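Tat (Twin-arginine translocation) pathway signal sequence containing protein (Mycobacterium tuberculosis, PDB 5IMU) is of unknown function; its C-terminal part carries regions of two uncharacterised families and holds a potassium ion in the crystal. Local coordinates at residues T43-A51 against A77-A85. Numbering follows the deposited sequence.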
ATOM      1  N   THR A  43     -15.420  -5.167 -10.444  1.00 21.66           N
ATOM      2  CA  THR A  43     -14.516  -4.606  -9.445  1.00 17.50           C
ATOM      3  C   THR A  43     -13.663  -5.717  -8.842  1.00 18.76           C
ATOM      4  O   THR A  43     -14.190  -6.632  -8.201  1.00 15.49           O
ATOM      5  CB  THR A  43     -15.294  -3.881  -8.348  1.00 22.89           C
ATOM      6  OG1 THR A  43     -16.073  -2.826  -8.927  1.00 21.60           O
ATOM      7  CG2 THR A  43     -14.334  -3.291  -7.317  1.00 18.29           C
ATOM      8  N   THR A  44     -12.349  -5.632  -9.044  1.00 14.81           N
ATOM      9  CA  THR A  44     -11.396  -6.561  -8.446  1.00 13.90           C
ATOM     10  C   THR A  44     -10.723  -5.866  -7.267  1.00 15.04           C
ATOM     11  O   THR A  44      -9.995  -4.885  -7.447  1.00 10.78           O
ATOM     12  CB  THR A  44     -10.359  -7.023  -9.468  1.00 14.94           C
ATOM     13  OG1 THR A  44     -11.020  -7.656 -10.573  1.00 17.08           O
ATOM     14  CG2 THR A  44      -9.389  -8.008  -8.833  1.00 11.15           C
ATOM     15  N   LEU A  45     -10.966  -6.379  -6.065  1.00 10.88           N
ATOM     16  CA  LEU A  45     -10.436  -5.807  -4.834  1.00 12.22           C
ATOM     17  C   LEU A  45      -9.167  -6.546  -4.432  1.00 13.71           C
ATOM     18  O   LEU A  45      -9.140  -7.780  -4.439  1.00 11.42           O
ATOM     19  CB  LEU A  45     -11.475  -5.892  -3.714  1.00 12.48           C
ATOM     20  CG  LEU A  45     -11.070  -5.385  -2.330  1.00 16.86           C
ATOM     21  CD1 LEU A  45     -10.842  -3.883  -2.351  1.00 16.87           C
ATOM     22  CD2 LEU A  45     -12.125  -5.760  -1.304  1.00 18.21           C
ATOM     23  N   LEU A  46      -8.124  -5.795  -4.079  1.00  8.39           N
ATOM     24  CA  LEU A  46      -6.832  -6.356  -3.697  1.00 11.93           C
ATOM     25  C   LEU A  46      -6.448  -5.853  -2.312  1.00 13.66           C
ATOM     26  O   LEU A  46      -6.524  -4.649  -2.041  1.00 11.18           O
ATOM     27  CB  LEU A  46      -5.747  -5.979  -4.709  1.00 16.02           C
ATOM     28  CG  LEU A  46      -4.333  -6.455  -4.374  1.00 24.82           C
ATOM     29  CD1 LEU A  46      -4.260  -7.973  -4.325  1.00 17.30           C
ATOM     30  CD2 LEU A  46      -3.338  -5.902  -5.372  1.00 24.01           C
ATOM     31  N   VAL A  47      -6.032  -6.773  -1.438  1.00 13.92           N
ATOM     32  CA  VAL A  47      -5.713  -6.435  -0.055  1.00 10.67           C
ATOM     33  C   VAL A  47      -4.458  -7.168   0.399  1.00 14.87           C
ATOM     34  O   VAL A  47      -4.090  -8.217  -0.138  1.00 10.37           O
ATOM     35  CB  VAL A  47      -6.871  -6.771   0.914  1.00 10.88           C
ATOM     36  CG1 VAL A  47      -8.160  -6.076   0.498  1.00 11.13           C
ATOM     37  CG2 VAL A  47      -7.068  -8.280   1.009  1.00 10.72           C
ATOM     38  N   THR A  48      -3.795  -6.582   1.393  1.00 13.00           N
ATOM     39  CA  THR A  48      -2.898  -7.281   2.299  1.00 10.44           C
ATOM     40  C   THR A  48      -3.298  -6.894   3.717  1.00  9.87           C
ATOM     41  O   THR A  48      -3.930  -5.858   3.937  1.00 10.29           O
ATOM     42  CB  THR A  48      -1.421  -6.933   2.053  1.00 12.63           C
ATOM     43  OG1 THR A  48      -0.606  -7.569   3.047  1.00 11.44           O
ATOM     44  CG2 THR A  48      -1.209  -5.428   2.124  1.00 11.06           C
ATOM     45  N   ASP A  49      -2.944  -7.738   4.684  1.00 10.24           N
ATOM     46  CA  ASP A  49      -3.268  -7.460   6.077  1.00 14.13           C
ATOM     47  C   ASP A  49      -2.141  -6.736   6.806  1.00 14.68           C
ATOM     48  O   ASP A  49      -2.144  -6.687   8.042  1.00 12.97           O
ATOM     49  CB  ASP A  49      -3.641  -8.753   6.809  1.00 12.80           C
ATOM     50  CG  ASP A  49      -2.498  -9.752   6.871  1.00 14.78           C
ATOM     51  OD1 ASP A  49      -1.461  -9.541   6.206  1.00 15.46           O
ATOM     52  OD2 ASP A  49      -2.641 -10.762   7.594  1.00 14.46           O
ATOM     53  N   LEU A  50      -1.186  -6.171   6.063  1.00 15.71           N
ATOM     54  CA  LEU A  50      -0.080  -5.446   6.683  1.00 10.85           C
ATOM     55  C   LEU A  50      -0.585  -4.296   7.548  1.00 12.83           C
ATOM     56  O   LEU A  50      -0.104  -4.097   8.670  1.00 16.41           O
ATOM     57  CB  LEU A  50       0.872  -4.929   5.604  1.00 11.90           C
ATOM     58  CG  LEU A  50       2.090  -4.108   6.039  1.00  8.94           C
ATOM     59  CD1 LEU A  50       3.047  -4.937   6.887  1.00 12.56           C
ATOM     60  CD2 LEU A  50       2.808  -3.531   4.825  1.00 10.09           C
ATOM     61  N   ALA A  51      -1.562  -3.535   7.051  1.00 10.21           N
ATOM     62  CA  ALA A  51      -2.075  -2.389   7.794  1.00 12.22           C
ATOM     63  C   ALA A  51      -3.460  -1.963   7.321  1.00 16.20           C
ATOM     64  O   ALA A  51      -3.627  -0.855   6.803  1.00 11.86           O
ATOM     65  CB  ALA A  51      -1.102  -1.212   7.688  1.00 13.29           C
ATOM     66  N   ALA A  77      -8.047  -8.715  11.576  1.00 22.43           N
ATOM     67  CA  ALA A  77      -8.726  -9.177  10.373  1.00 22.07           C
ATOM     68  C   ALA A  77      -7.712  -9.729   9.380  1.00 19.30           C
ATOM     69  O   ALA A  77      -6.720  -9.069   9.057  1.00 19.34           O
ATOM     70  CB  ALA A  77      -9.525  -8.038   9.742  1.00 16.97           C
ATOM     71  N   ASP A  78      -7.954 -10.949   8.905  1.00 15.01           N
ATOM     72  CA  ASP A  78      -7.081 -11.567   7.923  1.00 21.80           C
ATOM     73  C   ASP A  78      -7.493 -11.134   6.516  1.00 16.27           C
ATOM     74  O   ASP A  78      -8.475 -10.413   6.321  1.00 17.40           O
ATOM     75  CB  ASP A  78      -7.089 -13.089   8.083  1.00 18.68           C
ATOM     76  CG  ASP A  78      -8.369 -13.731   7.575  1.00 20.20           C
ATOM     77  OD1 ASP A  78      -9.432 -13.079   7.603  1.00 28.51           O
ATOM     78  OD2 ASP A  78      -8.312 -14.899   7.139  1.00 33.80           O
ATOM     79  N   VAL A  79      -6.728 -11.583   5.516  1.00 14.04           N
ATOM     80  CA  VAL A  79      -6.962 -11.136   4.145  1.00 15.26           C
ATOM     81  C   VAL A  79      -8.335 -11.569   3.649  1.00 13.83           C
ATOM     82  O   VAL A  79      -8.966 -10.860   2.855  1.00 12.12           O
ATOM     83  CB  VAL A  79      -5.840 -11.643   3.217  1.00 12.43           C
ATOM     84  CG1 VAL A  79      -4.533 -10.940   3.540  1.00 12.77           C
ATOM     85  CG2 VAL A  79      -5.685 -13.154   3.338  1.00  9.43           C
ATOM     86  N   ILE A  80      -8.823 -12.724   4.102  1.00 10.91           N
ATOM     87  CA  ILE A  80     -10.154 -13.169   3.694  1.00 11.91           C
ATOM     88  C   ILE A  80     -11.218 -12.235   4.260  1.00 15.71           C
ATOM     89  O   ILE A  80     -12.120 -11.785   3.543  1.00 11.24           O
ATOM     90  CB  ILE A  80     -10.393 -14.626   4.127  1.00 11.74           C
ATOM     91  CG1 ILE A  80      -9.222 -15.513   3.701  1.00 14.62           C
ATOM     92  CG2 ILE A  80     -11.687 -15.146   3.526  1.00 15.63           C
ATOM     93  CD1 ILE A  80      -8.963 -15.516   2.212  1.00 18.96           C
ATOM     94  N   ASP A  81     -11.123 -11.928   5.558  1.00 13.03           N
ATOM     95  CA  ASP A  81     -12.060 -10.990   6.172  1.00 13.41           C
ATOM     96  C   ASP A  81     -11.999  -9.622   5.502  1.00 16.25           C
ATOM     97  O   ASP A  81     -13.032  -8.965   5.321  1.00 14.17           O
ATOM     98  CB  ASP A  81     -11.770 -10.851   7.668  1.00 18.99           C
ATOM     99  CG  ASP A  81     -12.144 -12.091   8.460  1.00 33.86           C
ATOM    100  OD1 ASP A  81     -11.958 -12.084   9.696  1.00 45.50           O
ATOM    101  OD2 ASP A  81     -12.622 -13.070   7.850  1.00 26.86           O
ATOM    102  N   LEU A  82     -10.795  -9.174   5.127  1.00 14.62           N
ATOM    103  CA  LEU A  82     -10.648  -7.840   4.549  1.00 10.14           C
ATOM    104  C   LEU A  82     -11.319  -7.732   3.186  1.00 13.56           C
ATOM    105  O   LEU A  82     -11.763  -6.644   2.803  1.00 11.76           O
ATOM    106  CB  LEU A  82      -9.164  -7.474   4.442  1.00  9.28           C
ATOM    107  CG  LEU A  82      -8.446  -7.147   5.751  1.00 11.35           C
ATOM    108  CD1 LEU A  82      -6.958  -6.941   5.509  1.00 11.16           C
ATOM    109  CD2 LEU A  82      -9.059  -5.913   6.398  1.00 10.00           C
ATOM    110  N   LEU A  83     -11.409  -8.840   2.444  1.00 13.26           N
ATOM    111  CA  LEU A  83     -12.056  -8.799   1.135  1.00 13.38           C
ATOM    112  C   LEU A  83     -13.541  -8.483   1.242  1.00 15.39           C
ATOM    113  O   LEU A  83     -14.121  -7.911   0.312  1.00 15.48           O
ATOM    114  CB  LEU A  83     -11.866 -10.129   0.402  1.00 13.05           C
ATOM    115  CG  LEU A  83     -10.535 -10.407  -0.295  1.00 15.10           C
ATOM    116  CD1 LEU A  83     -10.592 -11.756  -0.988  1.00 10.65           C
ATOM    117  CD2 LEU A  83     -10.218  -9.305  -1.289  1.00 14.15           C
ATOM    118  N   GLY A  84     -14.174  -8.850   2.355  1.00 16.68           N
ATOM    119  CA  GLY A  84     -15.605  -8.655   2.460  1.00 15.62           C
ATOM    120  C   GLY A  84     -16.360  -9.573   1.512  1.00 14.63           C
ATOM    121  O   GLY A  84     -15.963 -10.711   1.249  1.00 14.40           O
ATOM    122  N   ALA A  85     -17.462  -9.053   0.974  1.00 13.08           N
ATOM    123  CA  ALA A  85     -18.357  -9.839   0.133  1.00 16.93           C
ATOM    124  C   ALA A  85     -17.848  -9.869  -1.304  1.00 15.02           C
ATOM    125  O   ALA A  85     -17.767  -8.827  -1.963  1.00 15.75           O
ATOM    126  CB  ALA A  85     -19.772  -9.267   0.191  1.00 18.32           C
TER
HETATM  127  O   HOH W   1      -4.191 -12.700   6.551  1.00 14.69           O
HETATM  128  O   HOH W   2      -4.135 -10.557   9.930  1.00 28.45           O
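Leu-45, next to the potassium ligand Thr-44, opens the contact by lying alongside Leu-83, the two side chains pointing opposite ways. With CG anti to the backbone N (chi1 178°), CD2 of Leu-45 is carried to the C-terminal end of helix 79-83, where it lies 3.3 Å from Leu-83 O and 4.0 Å from Leu-83 CD2. That carbonyl takes a hydrogen bond from Arg-38. Leu-46 turns to the opposite face of the sheet, toward helix 6-27. Val-47 then sends CG2 down onto the helix, 4.1 Å from Leu-82 CB and 4.0 Å from Leu-83 CD2, with Val-79 O also close by. At Thr-48 the backbone does the touching: its O lies 3.6 Å from Leu-82 CD1, while its hydroxyl is hydrogen-bonded to Ser-32 O. Asp-49 rests its CB against Val-79 CG1 and Leu-82 CD1, each 4.0 Å away. Its OD2 accepts from two waters, one of which accepts from Val-79 N while the other donates to Ala-77 O; OD1 is hydrogen-bonded to Tyr-178 OH. The helix, where Asp-78 OD1 accepts from Asp-81 N at the N-cap, runs roughly antiparallel to the strand (144°); it and helix 6-27 cover the two sheet faces, consistent with an alpha/beta/alpha sandwich. The fit therefore rests on methyls against methyls and helix carbonyls, its polar links water-mediated at Asp-49, whose buried, partnerless N is probably a small cost.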